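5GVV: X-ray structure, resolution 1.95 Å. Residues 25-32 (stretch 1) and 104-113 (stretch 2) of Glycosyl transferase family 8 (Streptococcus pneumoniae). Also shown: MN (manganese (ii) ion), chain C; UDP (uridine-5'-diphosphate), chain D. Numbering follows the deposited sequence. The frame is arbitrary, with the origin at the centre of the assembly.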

# COMPACT_ATOMS: atom_id res chain seq x y z
N LYS A 25 9.15 3.78 -8.52
CA LYS A 25 9.94 4.82 -7.85
C LYS A 25 11.44 4.62 -8.08
O LYS A 25 12.15 5.58 -8.37
CB LYS A 25 9.64 4.87 -6.35
CG LYS A 25 8.41 5.71 -6.01
CD LYS A 25 8.36 6.11 -4.54
CE LYS A 25 7.94 4.96 -3.64
NZ LYS A 25 7.45 5.45 -2.31
N SER A 26 11.91 3.39 -7.94
CA SER A 26 13.34 3.11 -8.12
C SER A 26 13.76 3.38 -9.57
O SER A 26 14.83 3.93 -9.81
CB SER A 26 13.68 1.68 -7.69
OG SER A 26 13.08 0.71 -8.53
N LEU A 27 12.90 3.00 -10.52
CA LEU A 27 13.14 3.26 -11.94
C LEU A 27 13.22 4.76 -12.24
O LEU A 27 14.15 5.22 -12.93
CB LEU A 27 12.03 2.61 -12.79
CG LEU A 27 12.01 2.85 -14.30
CD1 LEU A 27 13.26 2.28 -14.97
CD2 LEU A 27 10.77 2.25 -14.92
N CYS A 28 12.26 5.53 -11.72
CA CYS A 28 12.18 6.96 -12.00
C CYS A 28 13.25 7.75 -11.26
O CYS A 28 13.65 8.83 -11.70
CB CYS A 28 10.79 7.50 -11.62
SG CYS A 28 9.45 6.84 -12.62
N ARG A 29 13.70 7.21 -10.13
CA ARG A 29 14.78 7.82 -9.37
C ARG A 29 16.04 7.98 -10.23
O ARG A 29 16.76 8.98 -10.11
CB ARG A 29 15.09 6.95 -8.15
CG ARG A 29 16.31 7.38 -7.36
CD ARG A 29 16.17 8.80 -6.82
NE ARG A 29 17.27 9.14 -5.93
CZ ARG A 29 18.40 9.72 -6.33
NH1 ARG A 29 18.59 10.03 -7.60
NH2 ARG A 29 19.35 9.99 -5.45
N HIS A 30 16.29 7.01 -11.11
CA HIS A 30 17.56 6.96 -11.83
C HIS A 30 17.42 7.13 -13.34
O HIS A 30 18.42 7.19 -14.05
CB HIS A 30 18.28 5.65 -11.52
CG HIS A 30 18.58 5.45 -10.07
ND1 HIS A 30 19.57 6.13 -9.41
CD2 HIS A 30 18.00 4.64 -9.14
CE1 HIS A 30 19.60 5.75 -8.14
NE2 HIS A 30 18.66 4.85 -7.96
N ASN A 31 16.18 7.22 -13.83
CA ASN A 31 15.91 7.33 -15.26
C ASN A 31 14.75 8.27 -15.56
O ASN A 31 13.64 8.09 -15.04
CB ASN A 31 15.61 5.94 -15.85
CG ASN A 31 16.73 4.94 -15.62
OD1 ASN A 31 17.58 4.72 -16.50
ND2 ASN A 31 16.75 4.34 -14.44
N SER A 32 15.00 9.28 -16.39
CA SER A 32 13.95 10.22 -16.79
C SER A 32 13.40 9.86 -18.17
O SER A 32 13.85 8.90 -18.80
CB SER A 32 14.47 11.65 -16.79
OG SER A 32 15.62 11.78 -17.62
MN MN C . 9.62 -11.27 -10.01
N1 UDP D . 2.02 -10.20 -9.42
C2 UDP D . 0.98 -9.40 -9.00
N3 UDP D . 0.30 -9.67 -7.83
C4 UDP D . 0.67 -10.75 -7.06
C5 UDP D . 1.73 -11.56 -7.47
C6 UDP D . 2.32 -11.34 -8.72
O2 UDP D . 0.65 -8.44 -9.69
O4 UDP D . 0.07 -10.99 -6.00
C1' UDP D . 2.72 -9.88 -10.68
C2' UDP D . 3.90 -8.96 -10.39
O2' UDP D . 4.10 -8.06 -11.45
C3' UDP D . 5.07 -9.91 -10.32
C4' UDP D . 4.67 -10.98 -11.33
O4' UDP D . 3.26 -11.05 -11.27
O3' UDP D . 6.27 -9.26 -10.68
C5' UDP D . 5.30 -12.34 -11.02
O5' UDP D . 5.37 -12.50 -9.62
PA UDP D . 6.80 -12.76 -8.94
O1A UDP D . 7.63 -11.58 -9.27
O2A UDP D . 6.66 -12.94 -7.48
O3A UDP D . 7.37 -14.10 -9.63
PB UDP D . 8.94 -14.48 -9.66
O1B UDP D . 9.19 -15.57 -10.63
O2B UDP D . 9.32 -14.96 -8.31
O3B UDP D . 9.75 -13.29 -10.02
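Stretch 2 104-113: YLDSDLIVTG

Stretch 2 enters as a β-strand at Tyr104 and Leu105, loops through Asp106, Ser107 and Asp108, and resumes extended conformation from Leu109 to Val111. This second strand runs almost parallel to the helix of stretch 1: their N-to-C directions differ by 8°, and the axes approach to 6.6 Å. The loop carries two of the manganese ligands, Asp106 and Asp108, out of reach of the helix.

Lys25 makes no contact, so the packing begins at Ser26; Ser26 CA lies 5.1 Å from Val111 CA. The CA-to-CB bond of Ser26 points toward the strand, and the small side chain lets the two backbones come close while supplying an acceptor: Val111 N donates a nearly linear hydrogen bond to Ser26 OG at 2.9 Å. A peptide NH of the strand is thereby satisfied by a helix side chain. Ser26 CB also rests 3.8 Å from Ile110 CG2.

Leu27, whose CA-to-CB bond points sideways, makes apolar side-chain contacts with both strands. Leu27 CB lies 4.2 Å from Val111 CG2, and Leu27 CD2 reaches the first strand, 4.3 Å from Leu105 CD1. Cys28 points away, and Arg29 takes no part.

At His30, CA-to-CB again points toward stretch 2. Gly113 CA sits over one face of the imidazole, 4.0 Å from the centroid of the His30 ring, in a CH-π contact; His30 CA and Gly113 CA are 5.0 Å apart, and His30 CB comes within 3.4 Å of Gly113 C. The backbone of Gly113 is almost fully extended (phi −170°, psi −173°), a conformation glycine adopts easily; a CB here would point away from stretch 1.

Asn31 closes the contact. Although its CA-to-CB bond points sideways, the amide end turns nearer, and Asn31 ND2 donates to Gly113 O at 3.1 Å. Asn31 ND2 also donates to Leu27 O at 3.1 Å, so one primary amide ties the helix backbone to the segment following the strand.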

# COMPACT_ATOMS: atom_id res chain seq x y z
N TYR A 104 9.97 -4.79 -20.45
CA TYR A 104 9.08 -5.29 -19.40
C TYR A 104 9.83 -5.49 -18.09
O TYR A 104 10.97 -5.98 -18.08
CB TYR A 104 8.39 -6.60 -19.81
CG TYR A 104 7.75 -7.27 -18.61
CD1 TYR A 104 6.51 -6.85 -18.14
CD2 TYR A 104 8.40 -8.28 -17.92
CE1 TYR A 104 5.93 -7.43 -17.02
CE2 TYR A 104 7.83 -8.87 -16.80
CZ TYR A 104 6.60 -8.44 -16.36
OH TYR A 104 6.03 -9.03 -15.25
N LEU A 105 9.20 -5.14 -16.98
CA LEU A 105 9.79 -5.39 -15.67
C LEU A 105 8.79 -6.01 -14.70
O LEU A 105 7.64 -5.57 -14.62
CB LEU A 105 10.34 -4.10 -15.05
CG LEU A 105 11.43 -3.33 -15.79
CD1 LEU A 105 11.69 -1.99 -15.13
CD2 LEU A 105 12.72 -4.14 -15.85
N ASP A 106 9.23 -7.03 -13.97
CA ASP A 106 8.47 -7.52 -12.81
C ASP A 106 8.38 -6.37 -11.81
O ASP A 106 9.08 -5.36 -11.94
CB ASP A 106 9.20 -8.70 -12.17
CG ASP A 106 8.66 -10.05 -12.62
OD1 ASP A 106 7.91 -10.11 -13.62
OD2 ASP A 106 9.01 -11.06 -11.97
N SER A 107 7.54 -6.51 -10.78
CA SER A 107 7.40 -5.45 -9.80
C SER A 107 7.96 -5.84 -8.44
O SER A 107 7.89 -5.05 -7.48
CB SER A 107 5.94 -5.04 -9.66
OG SER A 107 5.16 -6.18 -9.37
N ASP A 108 8.52 -7.04 -8.35
CA ASP A 108 9.25 -7.46 -7.16
C ASP A 108 10.73 -7.17 -7.39
O ASP A 108 11.60 -7.99 -7.10
CB ASP A 108 9.04 -8.95 -6.88
CG ASP A 108 9.49 -9.83 -8.03
OD1 ASP A 108 9.48 -9.34 -9.19
OD2 ASP A 108 9.82 -11.01 -7.80
N LEU A 109 11.02 -5.99 -7.93
CA LEU A 109 12.39 -5.62 -8.22
C LEU A 109 12.67 -4.15 -7.97
O LEU A 109 11.75 -3.34 -7.78
CB LEU A 109 12.78 -6.01 -9.65
CG LEU A 109 12.01 -5.46 -10.85
CD1 LEU A 109 12.38 -4.03 -11.15
CD2 LEU A 109 12.25 -6.34 -12.07
N ILE A 110 13.96 -3.82 -7.98
CA ILE A 110 14.45 -2.48 -7.71
C ILE A 110 15.51 -2.08 -8.75
O ILE A 110 16.46 -2.83 -8.97
CB ILE A 110 15.12 -2.42 -6.33
CG1 ILE A 110 14.10 -2.66 -5.21
CG2 ILE A 110 15.83 -1.08 -6.13
CD1 ILE A 110 13.17 -1.48 -4.95
N VAL A 111 15.34 -0.91 -9.36
CA VAL A 111 16.35 -0.35 -10.25
C VAL A 111 17.24 0.59 -9.44
O VAL A 111 16.73 1.43 -8.68
CB VAL A 111 15.68 0.44 -11.40
CG1 VAL A 111 16.73 1.09 -12.32
CG2 VAL A 111 14.75 -0.48 -12.19
N THR A 112 18.56 0.43 -9.57
CA THR A 112 19.49 1.18 -8.73
C THR A 112 20.33 2.20 -9.50
O THR A 112 21.15 2.90 -8.91
CB THR A 112 20.48 0.25 -7.99
OG1 THR A 112 21.37 -0.36 -8.94
CG2 THR A 112 19.74 -0.81 -7.20
N GLY A 113 20.12 2.28 -10.81
CA GLY A 113 20.89 3.22 -11.62
C GLY A 113 20.40 3.40 -13.04
O GLY A 113 19.34 2.88 -13.42